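Local structure of putative hydrolase (Agrobacterium vitis, 3LLC) at residues G116-I119 and A120-I124; M190-G193 and R194-R197; Q253-D256 and R257-N260; E95-A98 and V99-F103; Q125-K128 and A129-D132. The protein is a putative alpha/beta hydrolase that probably acts as an esterase or thioesterase, removing acyl groups such as palmitate from proteins. One frame throughout, in Å; residues are numbered along the deposited sequence.

Contact 1 of 5, residues G116-I119 and A120-I124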
# COMPACT_ATOMS: atom_id res chain seq x y z
N GLY A 116 1.31 -1.33 -1.76
CA GLY A 116 0.58 -0.70 -0.67
C GLY A 116 -0.64 -1.51 -0.23
O GLY A 116 -1.08 -1.41 0.92
N GLY A 117 -1.20 -2.31 -1.14
CA GLY A 117 -2.27 -3.28 -0.83
C GLY A 117 -1.81 -4.41 0.07
O GLY A 117 -2.55 -4.85 0.97
N TRP A 118 -0.57 -4.87 -0.14
CA TRP A 118 0.05 -5.88 0.76
C TRP A 118 0.22 -5.26 2.14
O TRP A 118 -0.13 -5.88 3.16
CB TRP A 118 1.43 -6.30 0.20
CG TRP A 118 2.13 -7.49 0.86
CD1 TRP A 118 1.72 -8.21 1.93
CD2 TRP A 118 3.36 -8.09 0.42
NE1 TRP A 118 2.63 -9.22 2.21
CE2 TRP A 118 3.65 -9.15 1.29
CE3 TRP A 118 4.25 -7.81 -0.62
CZ2 TRP A 118 4.79 -9.96 1.14
CZ3 TRP A 118 5.37 -8.59 -0.76
CH2 TRP A 118 5.64 -9.66 0.11
N ILE A 119 0.77 -4.05 2.18
CA ILE A 119 1.02 -3.40 3.46
C ILE A 119 -0.32 -3.11 4.18
O ILE A 119 -0.41 -3.30 5.39
CB ILE A 119 1.96 -2.15 3.30
CG1 ILE A 119 3.34 -2.61 2.78
CG2 ILE A 119 2.12 -1.37 4.63
CD1 ILE A 119 4.26 -1.47 2.37
N ALA A 120 -1.36 -2.72 3.43
CA ALA A 120 -2.71 -2.52 4.03
C ALA A 120 -3.23 -3.77 4.72
O ALA A 120 -3.77 -3.70 5.84
CB ALA A 120 -3.73 -2.06 2.96
N LEU A 121 -3.08 -4.93 4.06
CA LEU A 121 -3.53 -6.23 4.63
C LEU A 121 -2.74 -6.60 5.89
O LEU A 121 -3.33 -7.04 6.90
CB LEU A 121 -3.43 -7.32 3.53
CG LEU A 121 -4.40 -7.17 2.35
CD1 LEU A 121 -4.00 -8.00 1.10
CD2 LEU A 121 -5.79 -7.54 2.85
N ARG A 122 -1.41 -6.41 5.87
CA ARG A 122 -0.59 -6.61 7.09
C ARG A 122 -0.98 -5.62 8.21
O ARG A 122 -1.01 -5.98 9.40
CB ARG A 122 0.92 -6.48 6.79
CG ARG A 122 1.51 -7.70 6.01
CD ARG A 122 1.66 -8.96 6.90
NE ARG A 122 2.56 -8.74 8.02
CZ ARG A 122 2.23 -8.81 9.31
NH1 ARG A 122 1.00 -9.14 9.71
NH2 ARG A 122 3.15 -8.56 10.21
N LEU A 123 -1.27 -4.37 7.84
CA LEU A 123 -1.60 -3.32 8.83
C LEU A 123 -2.85 -3.69 9.60
O LEU A 123 -2.88 -3.57 10.82
CB LEU A 123 -1.77 -1.97 8.12
CG LEU A 123 -1.97 -0.66 8.88
CD1 LEU A 123 -0.92 -0.51 9.93
CD2 LEU A 123 -1.90 0.52 7.89
N ILE A 124 -3.87 -4.16 8.89
CA ILE A 124 -5.11 -4.56 9.61
C ILE A 124 -4.86 -5.72 10.58
O ILE A 124 -5.39 -5.73 11.70
CB ILE A 124 -6.32 -4.80 8.61
CG1 ILE A 124 -7.65 -4.94 9.36
CG2 ILE A 124 -6.15 -6.05 7.72
CD1 ILE A 124 -8.19 -3.63 9.80
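A120 sends its backbone N to G116 O, 2.8 Å away, the first of four i to i+4 bonds between the two segments on helix 115-128, and its CB rests 3.4 Å from that same oxygen. At L121 the N bonds to G117 O, while CG comes within 3.3 Å of G117 O. With CG beside its own backbone N (chi1 -67°), the L121 side chain leans back over this carbonyl, where a glycine offers only backbone. R122 N bonds to W118 O in the straightest bond of the four (169°). Its side chain runs alongside that of W118, both pointing the same way: R122 CG meets W118 CD1 at 4.1 Å, and the indole and guanidinium planes stand 63° apart. Bends at chi2 and chi3 carry the guanidinium off toward N196 and Q125. L123 N closes on I119 O at 2.8 Å, and L123 CB touches the same carbonyl oxygen. G116 belongs to a GxSxG sequence consistent with the nucleophile elbow of alpha/beta hydrolases, with S114 as the probable nucleophile; this helix follows it and packs against strand 136-143 and helix 89-103. Across the contact, polar bonding is confined to the backbone, whereas W118 NE1 bonds to N196 O and R122 NE to N196 OD1, so the polar ends of these two side chains tie the helix to the end of helix 187-195.

Contact 2 of 5, residues M190-G193 and R194-R197. With EDO (1,2-ethanediol), chain D.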
# COMPACT_ATOMS: atom_id res chain seq x y z
N MSE A 190 13.42 -10.00 -0.71
CA MSE A 190 12.88 -11.32 -1.07
C MSE A 190 12.73 -12.22 0.20
O MSE A 190 11.72 -12.87 0.36
CB MSE A 190 13.77 -12.05 -2.10
CG MSE A 190 13.95 -11.30 -3.48
SE MSE A 190 12.40 -11.18 -4.48
CE MSE A 190 12.11 -13.07 -4.73
N GLU A 191 13.74 -12.22 1.06
CA GLU A 191 13.73 -13.10 2.25
C GLU A 191 12.63 -12.64 3.22
O GLU A 191 11.81 -13.43 3.68
CB GLU A 191 15.09 -13.10 2.93
CG GLU A 191 16.19 -13.84 2.17
CD GLU A 191 17.58 -13.67 2.74
OE1 GLU A 191 17.82 -12.83 3.64
OE2 GLU A 191 18.46 -14.39 2.25
N ASP A 192 12.56 -11.34 3.45
CA ASP A 192 11.56 -10.76 4.38
C ASP A 192 10.14 -10.80 3.82
O ASP A 192 9.18 -10.80 4.59
CB ASP A 192 12.01 -9.35 4.81
CG ASP A 192 10.97 -8.61 5.65
OD1 ASP A 192 10.97 -8.80 6.88
OD2 ASP A 192 10.15 -7.86 5.10
N GLY A 193 9.96 -10.89 2.48
CA GLY A 193 8.65 -11.00 1.91
C GLY A 193 7.93 -12.27 2.41
O GLY A 193 6.71 -12.24 2.59
N ARG A 194 8.68 -13.33 2.67
CA ARG A 194 8.11 -14.57 3.21
C ARG A 194 7.68 -14.41 4.69
O ARG A 194 6.69 -15.05 5.13
CB ARG A 194 9.04 -15.78 3.00
CG ARG A 194 8.87 -16.40 1.59
CD ARG A 194 9.95 -17.46 1.29
NE ARG A 194 9.66 -18.11 -0.00
CZ ARG A 194 8.89 -19.18 -0.17
NH1 ARG A 194 8.32 -19.79 0.87
NH2 ARG A 194 8.70 -19.68 -1.40
N ALA A 195 8.42 -13.59 5.43
CA ALA A 195 8.02 -13.22 6.81
C ALA A 195 6.65 -12.54 6.83
O ALA A 195 5.93 -12.66 7.79
CB ALA A 195 9.07 -12.34 7.51
N ASN A 196 6.27 -11.86 5.75
CA ASN A 196 5.01 -11.12 5.65
C ASN A 196 3.93 -11.76 4.74
O ASN A 196 2.95 -11.10 4.32
CB ASN A 196 5.32 -9.69 5.16
CG ASN A 196 6.02 -8.87 6.22
OD1 ASN A 196 5.36 -8.33 7.11
ND2 ASN A 196 7.38 -8.76 6.13
N ARG A 197 4.10 -13.05 4.43
CA ARG A 197 3.20 -13.71 3.50
C ARG A 197 1.79 -13.75 4.13
O ARG A 197 1.63 -14.25 5.27
CB ARG A 197 3.70 -15.12 3.18
CG ARG A 197 3.03 -15.78 1.96
CD ARG A 197 3.68 -17.14 1.66
NE ARG A 197 3.36 -17.57 0.29
CZ ARG A 197 3.96 -18.56 -0.36
NH1 ARG A 197 4.91 -19.28 0.22
NH2 ARG A 197 3.60 -18.83 -1.62
C1 EDO D . 2.56 -12.77 8.40
O1 EDO D . 3.19 -12.24 9.59
C2 EDO D . 1.15 -12.25 8.25
O2 EDO D . 0.20 -13.31 8.17
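The C-terminal end of helix 187-195 unwinds here, and D192 O collects two bonds from N196. The side-chain ND2 of N196 reaches D192 O at 3.1 Å, coming from above the carbonyl plane, and the N196 backbone N adds a weak bond to the same oxygen. That backbone N also bonds to G193 O at 3.2 Å, so i to i+3 bonds appear beside the weakened i to i+4 bond, as in R194 N to E191 O (3.3 Å) two residues earlier. N196 CG stands beside its own backbone N (chi1 -70°), which folds the amide back over the helix end. There it crosses the D192 carboxylate with the planes 60° apart, and OD2 lies 3.1 Å from ND2. In this alpha/beta hydrolase the helix end sits against helix 89-103, where S90 OG is hydrogen-bonded to both D192 OD1 and N196 ND2, and N196 also meets helix 115-128. The exposed A195 has CB 3.3 Å from D192 O. A 1,2-ethanediol, probably from the crystallisation liquor, makes weak bonds through O1 to A195 O and through O2 to R197 O.

Contact 3 of 5, residues Q253-D256 and R257-N260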
# COMPACT_ATOMS: atom_id res chain seq x y z
N GLN A 253 -11.55 7.82 -16.36
CA GLN A 253 -12.55 6.79 -15.97
C GLN A 253 -12.11 5.92 -14.78
O GLN A 253 -12.94 5.55 -13.96
CB GLN A 253 -12.92 5.90 -17.17
CG GLN A 253 -11.74 5.03 -17.66
CD GLN A 253 -12.16 4.07 -18.74
OE1 GLN A 253 -12.73 3.01 -18.44
NE2 GLN A 253 -11.87 4.42 -19.99
N ASP A 254 -10.81 5.58 -14.68
CA ASP A 254 -10.29 4.81 -13.56
C ASP A 254 -10.33 5.61 -12.24
O ASP A 254 -10.68 5.07 -11.18
CB ASP A 254 -8.83 4.35 -13.81
CG ASP A 254 -8.68 3.47 -15.06
OD1 ASP A 254 -9.52 2.57 -15.28
OD2 ASP A 254 -7.70 3.68 -15.82
N ILE A 255 -9.94 6.87 -12.30
CA ILE A 255 -9.99 7.77 -11.14
C ILE A 255 -11.44 7.93 -10.64
O ILE A 255 -11.65 7.86 -9.42
CB ILE A 255 -9.35 9.12 -11.49
CG1 ILE A 255 -7.83 8.96 -11.72
CG2 ILE A 255 -9.58 10.21 -10.38
CD1 ILE A 255 -7.04 8.33 -10.60
N ASP A 256 -12.41 8.06 -11.57
CA ASP A 256 -13.83 8.12 -11.21
C ASP A 256 -14.26 6.87 -10.44
O ASP A 256 -14.94 6.98 -9.42
CB ASP A 256 -14.73 8.28 -12.44
CG ASP A 256 -14.64 9.67 -13.08
OD1 ASP A 256 -14.04 10.59 -12.50
OD2 ASP A 256 -15.20 9.84 -14.17
N ARG A 257 -13.86 5.67 -10.92
CA ARG A 257 -14.19 4.42 -10.19
C ARG A 257 -13.54 4.38 -8.81
O ARG A 257 -14.17 3.95 -7.83
CB ARG A 257 -13.80 3.15 -10.98
CG ARG A 257 -14.84 2.68 -11.98
CD ARG A 257 -14.39 1.37 -12.70
NE ARG A 257 -13.34 1.67 -13.67
CZ ARG A 257 -13.53 2.06 -14.92
NH1 ARG A 257 -14.76 2.15 -15.43
NH2 ARG A 257 -12.48 2.36 -15.69
N MSE A 258 -12.28 4.79 -8.71
CA MSE A 258 -11.59 4.77 -7.41
C MSE A 258 -12.25 5.77 -6.43
O MSE A 258 -12.43 5.46 -5.25
CB MSE A 258 -10.11 5.16 -7.58
CG MSE A 258 -9.33 5.07 -6.29
SE MSE A 258 -7.50 5.81 -6.45
CE MSE A 258 -7.93 7.58 -6.50
N ARG A 259 -12.54 6.97 -6.90
CA ARG A 259 -13.17 8.00 -6.03
C ARG A 259 -14.57 7.53 -5.56
O ARG A 259 -14.95 7.70 -4.40
CB ARG A 259 -13.25 9.34 -6.74
CG ARG A 259 -11.90 10.06 -6.83
CD ARG A 259 -12.02 11.32 -7.68
NE ARG A 259 -12.92 12.33 -7.12
CZ ARG A 259 -12.54 13.51 -6.60
NH1 ARG A 259 -11.27 13.87 -6.56
NH2 ARG A 259 -13.45 14.36 -6.14
N ASN A 260 -15.31 6.90 -6.46
CA ASN A 260 -16.63 6.38 -6.09
C ASN A 260 -16.52 5.23 -5.05
O ASN A 260 -17.36 5.14 -4.14
CB ASN A 260 -17.41 5.93 -7.33
CG ASN A 260 -17.96 7.12 -8.14
OD1 ASN A 260 -18.13 8.22 -7.62
ND2 ASN A 260 -18.25 6.88 -9.40
O HOH W 1 -15.64 3.13 -18.22
O HOH W 2 -10.56 1.36 -12.99
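R257 NH2 is gripped by two acceptors from the preceding turn of helix 252-266. Q253 OE1 takes one N-H at 2.8 Å in an almost straight bond (172°), using a lone pair in the amide plane. D254 OD1 takes the other at 3.0 Å as a salt bridge, met on its anti side but tilted 35° out of the carboxylate plane. Both oxygens lie close to the guanidinium plane, though the amide and carboxylate are each turned about 60° from it. Two waters continue the edge: water 1 joins Q253 OE1 to R257 NH1, and water 2 joins D254 OD1 to R257 NE, 2.9 Å from the latter. Bent at chi3, the arginine chain folds back over its own helix, bringing the group's centre beneath Q253 O, which sits 3.6 Å above one face. Further along, I255 CG2 meets R259 CD at 3.8 Å, and I255 and M258, a selenomethionine, pack toward helix 53-65, where R259 NH1 forms salt bridges with D60 and E57. D254 OD2 also pairs with R251. Bonds and water bridges around its edge thus fix the rotation of the R257 guanidinium, and the carboxylate of D254, shared between two arginines, would probably be held in its charged form.

Contact 4 of 5, residues E95-A98 and V99-F103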
# COMPACT_ATOMS: atom_id res chain seq x y z
N GLU A 95 6.68 1.67 9.33
CA GLU A 95 6.49 3.11 9.08
C GLU A 95 4.98 3.48 8.96
O GLU A 95 4.52 4.47 9.55
CB GLU A 95 7.27 3.51 7.81
CG GLU A 95 8.80 3.43 8.00
CD GLU A 95 9.61 3.25 6.69
OE1 GLU A 95 9.03 3.56 5.63
OE2 GLU A 95 10.80 2.85 6.77
N ALA A 96 4.22 2.70 8.20
CA ALA A 96 2.80 2.91 8.06
C ALA A 96 2.12 2.90 9.43
O ALA A 96 1.33 3.80 9.74
CB ALA A 96 2.15 1.86 7.08
N LEU A 97 2.45 1.91 10.27
CA LEU A 97 1.85 1.82 11.60
C LEU A 97 2.27 3.02 12.48
O LEU A 97 1.45 3.56 13.25
CB LEU A 97 2.21 0.47 12.24
CG LEU A 97 1.64 0.11 13.61
CD1 LEU A 97 0.12 0.28 13.60
CD2 LEU A 97 2.03 -1.33 14.02
N ALA A 98 3.54 3.43 12.40
CA ALA A 98 4.01 4.59 13.16
C ALA A 98 3.30 5.89 12.77
O ALA A 98 3.03 6.76 13.61
CB ALA A 98 5.55 4.76 13.04
N VAL A 99 3.03 6.05 11.48
CA VAL A 99 2.34 7.25 11.00
C VAL A 99 0.89 7.23 11.54
O VAL A 99 0.42 8.23 12.10
CB VAL A 99 2.37 7.31 9.47
CG1 VAL A 99 1.34 8.34 8.96
CG2 VAL A 99 3.80 7.63 9.01
N LEU A 100 0.23 6.08 11.44
CA LEU A 100 -1.12 5.96 11.99
C LEU A 100 -1.15 6.23 13.51
O LEU A 100 -2.03 6.97 13.98
CB LEU A 100 -1.76 4.61 11.63
CG LEU A 100 -3.26 4.46 11.89
CD1 LEU A 100 -4.07 5.19 10.83
CD2 LEU A 100 -3.61 3.00 11.91
N ASP A 101 -0.20 5.68 14.26
CA ASP A 101 -0.13 5.89 15.71
C ASP A 101 0.24 7.32 16.12
O ASP A 101 -0.04 7.76 17.25
CB ASP A 101 0.84 4.90 16.37
CG ASP A 101 0.37 3.42 16.28
OD1 ASP A 101 -0.83 3.17 15.95
OD2 ASP A 101 1.19 2.51 16.55
N HIS A 102 0.88 8.06 15.21
CA HIS A 102 1.24 9.46 15.49
C HIS A 102 -0.03 10.34 15.47
O HIS A 102 -0.19 11.20 16.30
CB HIS A 102 2.27 9.95 14.48
CG HIS A 102 2.77 11.35 14.73
ND1 HIS A 102 3.77 11.63 15.64
CD2 HIS A 102 2.42 12.53 14.18
CE1 HIS A 102 3.99 12.93 15.66
NE2 HIS A 102 3.20 13.50 14.77
N PHE A 103 -0.90 10.12 14.49
CA PHE A 103 -2.09 10.95 14.27
C PHE A 103 -3.36 10.41 14.93
O PHE A 103 -4.25 11.18 15.24
CB PHE A 103 -2.30 11.11 12.76
CG PHE A 103 -1.20 11.92 12.09
CD1 PHE A 103 -1.10 13.28 12.35
CD2 PHE A 103 -0.29 11.32 11.24
CE1 PHE A 103 -0.09 14.04 11.76
CE2 PHE A 103 0.71 12.07 10.64
CZ PHE A 103 0.80 13.43 10.90
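L97 and D101 stand one turn apart on helix 89-103, their side chains crossing at a slant. In the conformer given here, one of two deposited, the leucine brings CD1 to 3.8 Å from both carboxylate oxygens of D101, and its CG lies equally near OD2. Different first torsions produce the meeting: L97 CG is anti to its own N (chi1 -177°), leaning forward along the helix, whereas D101 CG lies beside its N (chi1 -66°) and leans back. The carboxylate therefore sits over L97 O, with D101 CG 3.2 Å from that oxygen. D101 N bonds to L97 O at 2.9 Å, so the carbonyl has a donor although the acid lies close by. The D101 carboxylate itself is turned to R130, with which OD1 makes a salt bridge, and L97 reaches L123 and L127 of helix 115-128.

V99 presents another face. Its CG2, beside the backbone N, drops to 3.3 Å from E95 O, the acceptor of the V99 N bond, while the valine packs on I70 and F72 of strand 68-72. L100 points to L127, its N bonding to A96 O at 3.0 Å. Nearer the helix end, the H102 ring sets its CD2 over the centre of the F103 ring, 3.7 Å above the plane. E95 is held by R23 and S75. The division of faces, with V99 and A96 on the sheet and L97 and L100 against the neighbouring helix, is that of a helix packed on the central sheet of an alpha/beta hydrolase.

Contact 5 of 5, residues Q125-K128 and A129-D132. With EDO (1,2-ethanediol), chain C.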
# COMPACT_ATOMS: atom_id res chain seq x y z
N GLN A 125 -4.00 -6.67 10.18
CA GLN A 125 -3.58 -7.77 11.07
C GLN A 125 -2.86 -7.27 12.31
O GLN A 125 -3.15 -7.74 13.42
CB GLN A 125 -2.70 -8.83 10.33
CG GLN A 125 -3.45 -9.55 9.21
CD GLN A 125 -2.57 -10.55 8.44
OE1 GLN A 125 -1.34 -10.37 8.32
NE2 GLN A 125 -3.19 -11.64 7.98
N GLU A 126 -1.98 -6.28 12.15
CA GLU A 126 -1.22 -5.71 13.29
C GLU A 126 -2.17 -4.97 14.24
O GLU A 126 -2.05 -5.08 15.46
CB GLU A 126 -0.12 -4.74 12.81
CG GLU A 126 1.03 -5.38 12.00
CD GLU A 126 2.18 -5.94 12.87
OE1 GLU A 126 3.06 -5.15 13.30
OE2 GLU A 126 2.23 -7.18 13.07
N LEU A 127 -3.10 -4.19 13.69
CA LEU A 127 -4.08 -3.49 14.55
C LEU A 127 -5.00 -4.46 15.29
O LEU A 127 -5.22 -4.32 16.51
CB LEU A 127 -4.90 -2.49 13.72
CG LEU A 127 -4.11 -1.33 13.11
CD1 LEU A 127 -4.97 -0.52 12.11
CD2 LEU A 127 -3.53 -0.42 14.17
N LYS A 128 -5.50 -5.48 14.59
CA LYS A 128 -6.36 -6.49 15.26
C LYS A 128 -5.61 -7.28 16.35
O LYS A 128 -6.21 -7.70 17.34
CB LYS A 128 -7.10 -7.41 14.24
CG LYS A 128 -8.20 -6.63 13.45
CD LYS A 128 -8.92 -7.36 12.25
CE LYS A 128 -9.98 -8.38 12.70
NZ LYS A 128 -11.04 -7.80 13.58
N ALA A 129 -4.29 -7.44 16.22
CA ALA A 129 -3.49 -8.12 17.27
C ALA A 129 -3.31 -7.31 18.55
O ALA A 129 -2.90 -7.86 19.58
CB ALA A 129 -2.11 -8.55 16.72
N ARG A 130 -3.60 -6.01 18.51
CA ARG A 130 -3.37 -5.14 19.69
C ARG A 130 -4.56 -5.08 20.63
O ARG A 130 -5.70 -5.24 20.21
CB ARG A 130 -3.01 -3.72 19.26
CG ARG A 130 -1.85 -3.70 18.34
CD ARG A 130 -1.00 -2.48 18.42
NE ARG A 130 -1.68 -1.28 17.95
CZ ARG A 130 -1.08 -0.23 17.37
NH1 ARG A 130 0.23 -0.22 17.14
NH2 ARG A 130 -1.82 0.81 17.01
N HIS A 131 -4.26 -4.83 21.90
CA HIS A 131 -5.25 -4.62 22.94
C HIS A 131 -5.77 -3.18 22.89
O HIS A 131 -6.98 -2.95 22.81
CB HIS A 131 -4.64 -4.87 24.33
CG HIS A 131 -4.40 -6.32 24.65
ND1 HIS A 131 -4.33 -6.79 25.95
CD2 HIS A 131 -4.22 -7.39 23.85
CE1 HIS A 131 -4.11 -8.09 25.93
NE2 HIS A 131 -4.04 -8.48 24.67
N ASP A 132 -4.85 -2.22 22.94
CA ASP A 132 -5.18 -0.79 22.90
C ASP A 132 -5.18 -0.30 21.45
O ASP A 132 -4.10 -0.03 20.88
CB ASP A 132 -4.19 0.03 23.74
C1 EDO C . -3.02 -16.04 7.87
O1 EDO C . -2.28 -16.87 6.97
C2 EDO C . -3.64 -14.94 7.04
O2 EDO C . -2.61 -14.06 6.69
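A129, R130 and L127 carry this contact, where helix 115-128 of the alpha/beta hydrolase fold ends and the loop to strand 136-143 begins. A129 N is shared between two carbonyls: it bonds to Q125 O at 3.0 Å and, weakly, to E126 O, while A129 CB lies 3.6 Å from Q125 O. One residue on, R130 N bonds to L127 O at 3.1 Å, approaching from 60° out of the carbonyl plane as the helix breaks off. The R130 side chain then turns back beside L127, the two pointing the same way. R130 CG, set beside its own N (chi1 -54°), presses to 3.2 Å from E126 O, and the bend at chi3 swings the guanidinium so that L127 CD2 lies over one of its faces. This turn also faces the guanidinium to its salt-bridge partner D101, whereas NE is buried with no partner in the model. Farther back on the helix, the extended chain of Q125 brings NE2 2.8 Å from O2 of a 1,2-ethanediol, probably from the crystallisation liquor, which is also hydrogen-bonded to V198 O. Within the side chains of R130 and L127 the nearest approach is R130 NH2 to L127 CD2, 3.5 Å.

Overall arrangement
From the N terminus, contact 4 comes first, on helix 89-103; contacts 1 and 5 follow on helix 115-128, contact 2 at the end of helix 187-195 and contact 3 on helix 252-266. Each is local, closing only a helical turn or helix end, and they stand in series, with none nested or crossed. Contacts 4 and 5 join their two helices through a salt bridge and leucine packing; contact 1 extends the seam through further leucine packing against contact 4. Contacts 1 and 2 meet at N196. Contact 3 lies apart, its centre about 32 Å from that of contact 2, across the chain's centre.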